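Local coordinates for stage III sporulation protein AF (Bacillus subtilis, PDB 6DCS) that is a component of a sporulation-essential channel, probably helping to build a ring in it through the ring-building-motif domain modelled here, at residues E17-Q22 against E47-E52; I58-A63 against D104-G109; K93-I98 against G120-N125. All blocks are in the same frame, centred on the assembly; numbering follows the deposited sequence.

Interaction 1: E17-Q22 against E47-E52; sequences EEMAVQ and EKVDSE. With SO4 (sulfate ion), chain D.
M19 reaches from its helix to the loop at S51 and E52, and its thioether carries most of the contact. The sulfur SD of M19 lies 3.3 Å from the carbonyl O of S51 and 3.7 Å from the N of E52, so it sits over the peptide link between those two residues. The same SD comes to 4.3 Å from CG of E52, making the aliphatic part of that glutamate one flank of the contact. The terminal methyl goes another way. Because the chain of M19 runs extended through chi2 and then bends at chi3 (-34°), CE is swung toward V49 and ends 4.3 Å from its CG1. Everything that meets here is apolar or backbone, a van der Waals contact made by one long side chain against a loop.

The loop itself is shaped by polar bonds just beyond the contact. OD2 of D54 takes hydrogen bonds from both the N of D50 and the N of S51, gathering the two consecutive amides onto one carboxylate oxygen. S51 turns its CB away from the helix, and its OG is hydrogen-bonded to the carboxylate of E53. Farther along, the N of E47 binds a sulfate ion, probably from the crystallisation liquor: its bond to sulfate O2 is 3.1 Å with an N-H...O angle of 153°, while a second one to O4 is weak. K56 NZ holds the same ion.

V49 is the buried member of the group, and its side chain also packs on R12 and I15, one helical turn and more before M19. The 47-52 loop, which links antiparallel strands 37-45 and 55-63, is thus laid against helix 11-30 at an outlying end of the domain.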
loop_
_atom_site.group_PDB
_atom_site.type_symbol
_atom_site.label_atom_id
_atom_site.label_comp_id
_atom_site.label_asym_id
_atom_site.label_seq_id
_atom_site.Cartn_x
_atom_site.Cartn_y
_atom_site.Cartn_z
ATOM N N GLU A 17 -16.310 -0.361 -1.431
ATOM C CA GLU A 17 -15.619 -0.332 -2.724
ATOM C C GLU A 17 -15.655 1.038 -3.369
ATOM O O GLU A 17 -14.808 1.339 -4.217
ATOM C CB GLU A 17 -16.218 -1.339 -3.700
ATOM C CG GLU A 17 -15.773 -2.790 -3.469
ATOM C CD GLU A 17 -14.435 -3.096 -4.111
ATOM O OE1 GLU A 17 -13.797 -2.162 -4.648
ATOM O OE2 GLU A 17 -14.023 -4.275 -4.095
ATOM N N GLU A 18 -16.626 1.872 -2.995
ATOM C CA GLU A 18 -16.681 3.226 -3.525
ATOM C C GLU A 18 -15.591 4.071 -2.888
ATOM O O GLU A 18 -14.813 4.739 -3.579
ATOM C CB GLU A 18 -18.064 3.818 -3.263
ATOM C CG GLU A 18 -18.156 5.321 -3.330
ATOM C CD GLU A 18 -19.527 5.818 -2.911
ATOM O OE1 GLU A 18 -20.520 5.095 -3.181
ATOM O OE2 GLU A 18 -19.610 6.915 -2.300
ATOM N N MET A 19 -15.507 4.031 -1.561
ATOM C CA MET A 19 -14.394 4.651 -0.860
ATOM C C MET A 19 -13.059 4.149 -1.388
ATOM O O MET A 19 -12.056 4.870 -1.328
ATOM C CB MET A 19 -14.500 4.371 0.649
ATOM C CG MET A 19 -15.487 5.249 1.391
ATOM S SD MET A 19 -15.593 5.022 3.198
ATOM C CE MET A 19 -15.310 3.259 3.396
ATOM N N ALA A 20 -13.016 2.922 -1.900
ATOM C CA ALA A 20 -11.742 2.334 -2.283
ATOM C C ALA A 20 -11.286 2.816 -3.658
ATOM O O ALA A 20 -10.097 3.082 -3.850
ATOM C CB ALA A 20 -11.834 0.809 -2.236
ATOM N N VAL A 21 -12.195 2.940 -4.637
ATOM C CA VAL A 21 -11.736 3.439 -5.939
ATOM C C VAL A 21 -11.377 4.925 -5.853
ATOM O O VAL A 21 -10.417 5.379 -6.490
ATOM C CB VAL A 21 -12.760 3.176 -7.065
ATOM C CG1 VAL A 21 -13.023 1.676 -7.229
ATOM C CG2 VAL A 21 -14.043 3.969 -6.854
ATOM N N GLN A 22 -12.130 5.702 -5.062
ATOM C CA GLN A 22 -11.810 7.117 -4.912
ATOM C C GLN A 22 -10.471 7.281 -4.223
ATOM O O GLN A 22 -9.673 8.149 -4.588
ATOM C CB GLN A 22 -12.914 7.856 -4.139
ATOM C CG GLN A 22 -14.045 8.443 -5.027
ATOM C CD GLN A 22 -15.397 8.527 -4.298
ATOM O OE1 GLN A 22 -15.448 8.717 -3.076
ATOM N NE2 GLN A 22 -16.500 8.390 -5.050
ATOM N N GLU A 47 -18.463 -3.511 11.742
ATOM C CA GLU A 47 -19.914 -3.655 11.644
ATOM C C GLU A 47 -20.543 -2.530 10.843
ATOM O O GLU A 47 -21.361 -2.789 9.957
ATOM C CB GLU A 47 -20.573 -3.745 13.022
ATOM C CG GLU A 47 -22.062 -4.133 12.901
ATOM C CD GLU A 47 -22.326 -5.523 13.448
ATOM O OE1 GLU A 47 -21.345 -6.280 13.480
ATOM O OE2 GLU A 47 -23.479 -5.879 13.801
ATOM N N LYS A 48 -20.176 -1.284 11.120
ATOM C CA LYS A 48 -20.776 -0.161 10.416
ATOM C C LYS A 48 -19.778 0.476 9.459
ATOM O O LYS A 48 -18.561 0.432 9.680
ATOM C CB LYS A 48 -21.341 0.853 11.403
ATOM C CG LYS A 48 -22.207 0.209 12.536
ATOM C CD LYS A 48 -23.699 0.022 12.172
ATOM C CE LYS A 48 -23.915 -1.228 11.310
ATOM N NZ LYS A 48 -25.127 -1.110 10.425
ATOM N N VAL A 49 -20.322 0.980 8.351
ATOM C CA VAL A 49 -19.582 1.507 7.221
ATOM C C VAL A 49 -20.336 2.731 6.721
ATOM O O VAL A 49 -21.153 2.632 5.796
ATOM C CB VAL A 49 -19.434 0.465 6.100
ATOM C CG1 VAL A 49 -18.589 1.020 4.960
ATOM C CG2 VAL A 49 -18.821 -0.824 6.617
ATOM N N ASP A 50 -20.059 3.892 7.328
ATOM C CA ASP A 50 -20.771 5.135 7.057
ATOM C C ASP A 50 -19.865 6.278 6.599
ATOM O O ASP A 50 -20.382 7.278 6.082
ATOM C CB ASP A 50 -21.551 5.588 8.308
ATOM C CG ASP A 50 -22.970 5.046 8.357
ATOM O OD1 ASP A 50 -23.202 3.923 7.867
ATOM O OD2 ASP A 50 -23.856 5.749 8.893
ATOM N N SER A 51 -18.549 6.178 6.772
ATOM C CA SER A 51 -17.649 7.215 6.277
ATOM C C SER A 51 -16.245 6.637 6.198
ATOM O O SER A 51 -16.029 5.445 6.440
ATOM C CB SER A 51 -17.652 8.440 7.191
ATOM O OG SER A 51 -16.970 8.122 8.395
ATOM N N GLU A 52 -15.277 7.501 5.897
ATOM C CA GLU A 52 -13.878 7.098 5.947
ATOM C C GLU A 52 -13.473 6.712 7.367
ATOM O O GLU A 52 -12.683 5.772 7.562
ATOM C CB GLU A 52 -13.005 8.231 5.419
ATOM C CG GLU A 52 -12.780 8.209 3.927
ATOM C CD GLU A 52 -12.185 9.504 3.419
ATOM O OE1 GLU A 52 -10.978 9.695 3.683
ATOM O OE2 GLU A 52 -12.896 10.311 2.747
HETATM S S SO4 D . -16.797 -2.534 14.821
HETATM O O1 SO4 D . -17.840 -3.078 15.707
HETATM O O2 SO4 D . -16.326 -3.613 13.939
HETATM O O3 SO4 D . -15.657 -2.016 15.602
HETATM O O4 SO4 D . -17.363 -1.431 14.020
#

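Interaction 2: I58-A63 against D104-G109; sequences ISVYMA and DIWEIG
W106 pushes the outer edge of its six-membered ring against two branched side chains of the strand, I58 and V60. Its CH2 lies 4.1 Å from CG2 of V60, which approaches close to the ring plane, at the edge. V60 and W106 come at each other from opposite directions, strand to helix. The neighbouring ring carbon CZ3 is also 4.1 Å from a methyl, CG2 of I58, but here the approach is oblique and the two side chains slide past one another. With chi2 at 173° the other branch of I58 is extended, carrying CD1 on toward I108, whose CG2 and CD1 each stand 4.6 Å from it. I108 thus adds a looser cover beside the indole.

The rotation of the indole is fixed at its far side. NE1 of W106 donates to the carbonyl O of L23 in helix 11-30, so the one polar atom of this buried ring is satisfied, and A27 of that helix and I113 pack against the ring as well. The tryptophan thus reaches from the end of its own helix to both helix 11-30 and the sheet.

W106 is the last residue of its helix. E107 follows with a positive phi of 49° and its N bonded to the O of D104 at 3.1 Å, part of a Schellman motif that turns the chain and brings I108 back toward the strand.

I58 and V60 face the helices, while S59 and Y61 lie on the other face of the sheet, where Y61 stacks on H116 and its hydroxyl bonds to K42. Strand 55-63 is the middle one, antiparallel to 37-45 and parallel to 113-116. Two helices packed on one face of such a three-stranded sheet, in the chain order alpha-beta-beta-alpha-beta, are the hallmark of the ring-building motif.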
loop_
_atom_site.group_PDB
_atom_site.type_symbol
_atom_site.label_atom_id
_atom_site.label_comp_id
_atom_site.label_asym_id
_atom_site.label_seq_id
_atom_site.Cartn_x
_atom_site.Cartn_y
_atom_site.Cartn_z
ATOM N N ILE A 58 -5.756 -0.476 5.788
ATOM C CA ILE A 58 -5.462 -0.190 4.392
ATOM C C ILE A 58 -4.110 -0.781 4.036
ATOM O O ILE A 58 -3.069 -0.299 4.504
ATOM C CB ILE A 58 -5.446 1.321 4.103
ATOM C CG1 ILE A 58 -6.661 2.004 4.712
ATOM C CG2 ILE A 58 -5.349 1.556 2.612
ATOM C CD1 ILE A 58 -6.659 3.476 4.623
ATOM N N SER A 59 -4.113 -1.816 3.200
ATOM C CA SER A 59 -2.878 -2.385 2.685
ATOM C C SER A 59 -2.600 -1.884 1.270
ATOM O O SER A 59 -3.498 -1.857 0.421
ATOM C CB SER A 59 -2.955 -3.897 2.709
ATOM O OG SER A 59 -2.573 -4.337 3.992
ATOM N N VAL A 60 -1.347 -1.502 1.017
ATOM C CA VAL A 60 -0.935 -0.987 -0.286
ATOM C C VAL A 60 0.268 -1.754 -0.822
ATOM O O VAL A 60 1.284 -1.894 -0.136
ATOM C CB VAL A 60 -0.604 0.508 -0.238
ATOM C CG1 VAL A 60 -0.473 1.022 -1.653
ATOM C CG2 VAL A 60 -1.677 1.265 0.532
ATOM N N TYR A 61 0.162 -2.210 -2.063
ATOM C CA TYR A 61 1.202 -2.987 -2.715
ATOM C C TYR A 61 1.758 -2.130 -3.839
ATOM O O TYR A 61 1.020 -1.768 -4.762
ATOM C CB TYR A 61 0.634 -4.325 -3.220
ATOM C CG TYR A 61 0.167 -5.255 -2.086
ATOM C CD1 TYR A 61 -1.061 -5.066 -1.458
ATOM C CD2 TYR A 61 0.967 -6.295 -1.632
ATOM C CE1 TYR A 61 -1.478 -5.891 -0.409
ATOM C CE2 TYR A 61 0.563 -7.109 -0.599
ATOM C CZ TYR A 61 -0.662 -6.916 0.020
ATOM O OH TYR A 61 -1.047 -7.764 1.069
ATOM N N MET A 62 3.040 -1.767 -3.730
ATOM C CA MET A 62 3.668 -0.782 -4.604
ATOM C C MET A 62 4.451 -1.492 -5.692
ATOM O O MET A 62 5.161 -2.459 -5.413
ATOM C CB MET A 62 4.592 0.136 -3.811
ATOM C CG MET A 62 3.855 1.215 -3.016
ATOM S SD MET A 62 2.421 1.947 -3.824
ATOM C CE MET A 62 3.220 3.078 -4.975
ATOM N N ALA A 63 4.342 -1.017 -6.866
ATOM C CA ALA A 63 4.791 -1.727 -8.055
ATOM C C ALA A 63 6.148 -1.221 -8.527
ATOM O O ALA A 63 6.507 -0.067 -8.281
ATOM C CB ALA A 63 3.771 -1.566 -9.182
ATOM N N ASP A 104 -0.340 11.749 4.172
ATOM C CA ASP A 104 -0.636 13.125 3.809
ATOM C C ASP A 104 -1.725 13.191 2.738
ATOM O O ASP A 104 -2.732 13.885 2.901
ATOM C CB ASP A 104 0.653 13.814 3.333
ATOM C CG ASP A 104 1.624 14.112 4.483
ATOM O OD1 ASP A 104 1.185 14.072 5.663
ATOM O OD2 ASP A 104 2.834 14.353 4.217
ATOM N N ILE A 105 -1.537 12.479 1.624
ATOM C CA ILE A 105 -2.475 12.583 0.504
ATOM C C ILE A 105 -3.905 12.322 0.964
ATOM O O ILE A 105 -4.836 13.067 0.621
ATOM C CB ILE A 105 -2.096 11.585 -0.599
ATOM C CG1 ILE A 105 -0.744 11.920 -1.193
ATOM C CG2 ILE A 105 -3.179 11.572 -1.683
ATOM C CD1 ILE A 105 -0.195 10.811 -2.068
ATOM N N TRP A 106 -4.106 11.230 1.718
ATOM C CA TRP A 106 -5.436 10.792 2.062
ATOM C C TRP A 106 -5.981 11.470 3.307
ATOM O O TRP A 106 -7.165 11.276 3.631
ATOM C CB TRP A 106 -5.412 9.297 2.287
ATOM C CG TRP A 106 -5.301 8.499 1.069
ATOM C CD1 TRP A 106 -5.706 8.842 -0.196
ATOM C CD2 TRP A 106 -4.757 7.186 0.982
ATOM N NE1 TRP A 106 -5.441 7.800 -1.062
ATOM C CE2 TRP A 106 -4.864 6.774 -0.357
ATOM C CE3 TRP A 106 -4.165 6.330 1.905
ATOM C CZ2 TRP A 106 -4.409 5.529 -0.792
ATOM C CZ3 TRP A 106 -3.723 5.095 1.471
ATOM C CH2 TRP A 106 -3.843 4.710 0.137
ATOM N N GLU A 107 -5.150 12.234 4.003
ATOM C CA GLU A 107 -5.485 12.829 5.291
ATOM C C GLU A 107 -6.061 11.765 6.219
ATOM O O GLU A 107 -7.213 11.811 6.649
ATOM C CB GLU A 107 -6.418 14.022 5.127
ATOM C CG GLU A 107 -5.872 15.050 4.156
ATOM C CD GLU A 107 -6.433 16.436 4.400
ATOM O OE1 GLU A 107 -5.735 17.216 5.100
ATOM O OE2 GLU A 107 -7.548 16.746 3.902
ATOM N N ILE A 108 -5.208 10.785 6.501
ATOM C CA ILE A 108 -5.513 9.635 7.341
ATOM C C ILE A 108 -4.247 9.226 8.077
ATOM O O ILE A 108 -3.168 9.162 7.465
ATOM C CB ILE A 108 -6.045 8.447 6.512
ATOM C CG1 ILE A 108 -7.459 8.708 6.032
ATOM C CG2 ILE A 108 -6.013 7.181 7.308
ATOM C CD1 ILE A 108 -7.793 7.961 4.758
ATOM N N GLY A 109 -4.378 8.921 9.352
ATOM C CA GLY A 109 -3.205 8.613 10.157
ATOM C C GLY A 109 -2.488 7.380 9.653
ATOM O O GLY A 109 -3.101 6.380 9.264
#

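Interaction 3: K93-I98 against G120-N125; sequences KEAKQI and GESVGN
A95 turns its methyl toward the C-terminal tail, whereas K96, one residue on, reaches the same tail with the far part of a long chain. CB of A95 is 3.9 Å from the carbonyl O of V123 and 4.2 Å from CB of S122, so the methyl rests on backbone and on the start of a serine side chain. V123 turns its own side chain the other way and takes part through its main chain. The tail runs close here, the CA atoms of A95 and G124 being 6.0 Å apart.

K96 and N125 meet differently, crossing at a slant. K96 leaves the helix with CG swung to the far side from the backbone N (chi1 -157°), and bends at chi3 and chi4 then bring CE to 4.0 Å from OD1 of N125. It is a methylene carbon that touches the amide oxygen, a loose contact at the surface.

The helix beneath is held by its own bonds. The carbonyl O of E94 accepts from both I98 N, at 3.2 Å, and Q97 N, and a little farther on OG1 of T100 is hydrogen-bonded to the carbonyls of K96 and Q97.

Beyond the two segments, S122 touches Q92 and N125 touches Q99, so the tail runs along helix 81-106 in the same sense as the helix. The tail follows strand 113-116, to which the O of N125 returns in a weak bond with T114 OG1. On another side of this helix I98 packs on F31, Y36 and M117, toward the sheet.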
loop_
_atom_site.group_PDB
_atom_site.type_symbol
_atom_site.label_atom_id
_atom_site.label_comp_id
_atom_site.label_asym_id
_atom_site.label_seq_id
_atom_site.Cartn_x
_atom_site.Cartn_y
_atom_site.Cartn_z
ATOM N N LYS A 93 13.537 2.767 4.670
ATOM C CA LYS A 93 13.307 4.203 4.661
ATOM C C LYS A 93 12.481 4.607 3.436
ATOM O O LYS A 93 11.626 5.486 3.517
ATOM C CB LYS A 93 14.680 4.902 4.728
ATOM C CG LYS A 93 14.773 6.228 4.070
ATOM C CD LYS A 93 14.242 7.337 4.993
ATOM C CE LYS A 93 14.472 8.597 4.250
ATOM N NZ LYS A 93 13.917 8.523 2.891
ATOM N N GLU A 94 12.691 3.938 2.304
ATOM C CA GLU A 94 11.773 4.083 1.178
ATOM C C GLU A 94 10.360 3.705 1.589
ATOM O O GLU A 94 9.433 4.512 1.472
ATOM C CB GLU A 94 12.253 3.243 -0.018
ATOM C CG GLU A 94 11.264 3.222 -1.161
ATOM C CD GLU A 94 11.328 4.474 -2.044
ATOM O OE1 GLU A 94 11.932 4.416 -3.148
ATOM O OE2 GLU A 94 10.783 5.522 -1.618
ATOM N N ALA A 95 10.178 2.497 2.126
ATOM C CA ALA A 95 8.848 2.037 2.518
ATOM C C ALA A 95 8.136 3.073 3.385
ATOM O O ALA A 95 6.995 3.463 3.097
ATOM C CB ALA A 95 8.948 0.697 3.258
ATOM N N LYS A 96 8.816 3.555 4.426
ATOM C CA LYS A 96 8.202 4.517 5.322
ATOM C C LYS A 96 7.863 5.824 4.596
ATOM O O LYS A 96 6.991 6.575 5.041
ATOM C CB LYS A 96 9.136 4.768 6.504
ATOM C CG LYS A 96 8.452 5.282 7.746
ATOM C CD LYS A 96 9.287 4.938 8.986
ATOM C CE LYS A 96 8.713 3.748 9.801
ATOM N NZ LYS A 96 9.853 3.000 10.415
ATOM N N GLN A 97 8.515 6.127 3.480
ATOM C CA GLN A 97 8.182 7.396 2.836
ATOM C C GLN A 97 6.908 7.315 2.012
ATOM O O GLN A 97 6.102 8.250 2.060
ATOM C CB GLN A 97 9.327 7.897 1.959
ATOM C CG GLN A 97 9.080 9.314 1.380
ATOM C CD GLN A 97 9.445 9.447 -0.110
ATOM O OE1 GLN A 97 9.512 8.453 -0.852
ATOM N NE2 GLN A 97 9.749 10.680 -0.531
ATOM N N ILE A 98 6.711 6.238 1.246
ATOM C CA ILE A 98 5.399 5.981 0.642
ATOM C C ILE A 98 4.289 5.981 1.700
ATOM O O ILE A 98 3.202 6.510 1.464
ATOM C CB ILE A 98 5.409 4.656 -0.129
ATOM C CG1 ILE A 98 6.492 4.698 -1.190
ATOM C CG2 ILE A 98 4.063 4.430 -0.779
ATOM C CD1 ILE A 98 7.057 3.315 -1.469
ATOM N N GLY A 120 10.501 -5.683 -4.296
ATOM C CA GLY A 120 11.477 -5.333 -3.279
ATOM C C GLY A 120 11.313 -6.270 -2.103
ATOM O O GLY A 120 10.647 -7.300 -2.211
ATOM N N GLU A 121 11.932 -5.914 -0.959
ATOM C CA GLU A 121 11.817 -6.739 0.262
ATOM C C GLU A 121 11.706 -5.788 1.462
ATOM O O GLU A 121 12.698 -5.434 2.111
ATOM C CB GLU A 121 12.978 -7.736 0.402
ATOM C CG GLU A 121 12.985 -8.876 -0.640
ATOM C CD GLU A 121 13.925 -10.039 -0.300
ATOM O OE1 GLU A 121 13.926 -11.049 -1.044
ATOM O OE2 GLU A 121 14.648 -9.962 0.712
ATOM N N SER A 122 10.467 -5.377 1.748
ATOM C CA SER A 122 10.156 -4.492 2.867
ATOM C C SER A 122 8.648 -4.446 3.090
ATOM O O SER A 122 7.858 -4.954 2.286
ATOM C CB SER A 122 10.707 -3.083 2.643
ATOM O OG SER A 122 11.584 -2.770 3.704
ATOM N N VAL A 123 8.261 -3.836 4.216
ATOM C CA VAL A 123 6.863 -3.619 4.569
ATOM C C VAL A 123 6.796 -2.371 5.432
ATOM O O VAL A 123 7.803 -1.904 5.962
ATOM C CB VAL A 123 6.209 -4.813 5.326
ATOM C CG1 VAL A 123 5.957 -6.008 4.400
ATOM C CG2 VAL A 123 7.037 -5.218 6.560
ATOM N N GLY A 124 5.587 -1.826 5.567
ATOM C CA GLY A 124 5.307 -0.757 6.501
ATOM C C GLY A 124 4.785 -1.289 7.821
ATOM O O GLY A 124 4.843 -2.490 8.107
ATOM N N ASN A 125 4.262 -0.375 8.645
ATOM C CA ASN A 125 3.931 -0.701 10.039
ATOM C C ASN A 125 2.771 -1.701 10.100
ATOM O O ASN A 125 1.652 -1.391 9.669
ATOM C CB ASN A 125 3.600 0.562 10.841
ATOM C CG ASN A 125 4.779 1.066 11.676
ATOM O OD1 ASN A 125 5.866 1.286 11.156
ATOM N ND2 ASN A 125 4.566 1.231 12.984
#

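Interaction 2 is the core contact, its centre about 5 Å from that of the chain, with aliphatic branches packed on an aromatic ring. Interactions 1 and 3 lie on opposite sides of the chain's centre, their own centres about 25 Å apart. Interaction 1 rests mainly on one methionine over loop backbone, interaction 3 on an alanine methyl and a lysine chain against the tail. Interaction 1 joins helix 11-30 to the loop between strands 37-45 and 55-63; interactions 2 and 3 share helix 81-106. The core reaches both: E52 OE1 of interaction 1 is 3.8 Å from I108 CD1, and I98 CG2 of interaction 3 is 3.9 Å from M62 CG. Interaction 3 is the most superficial.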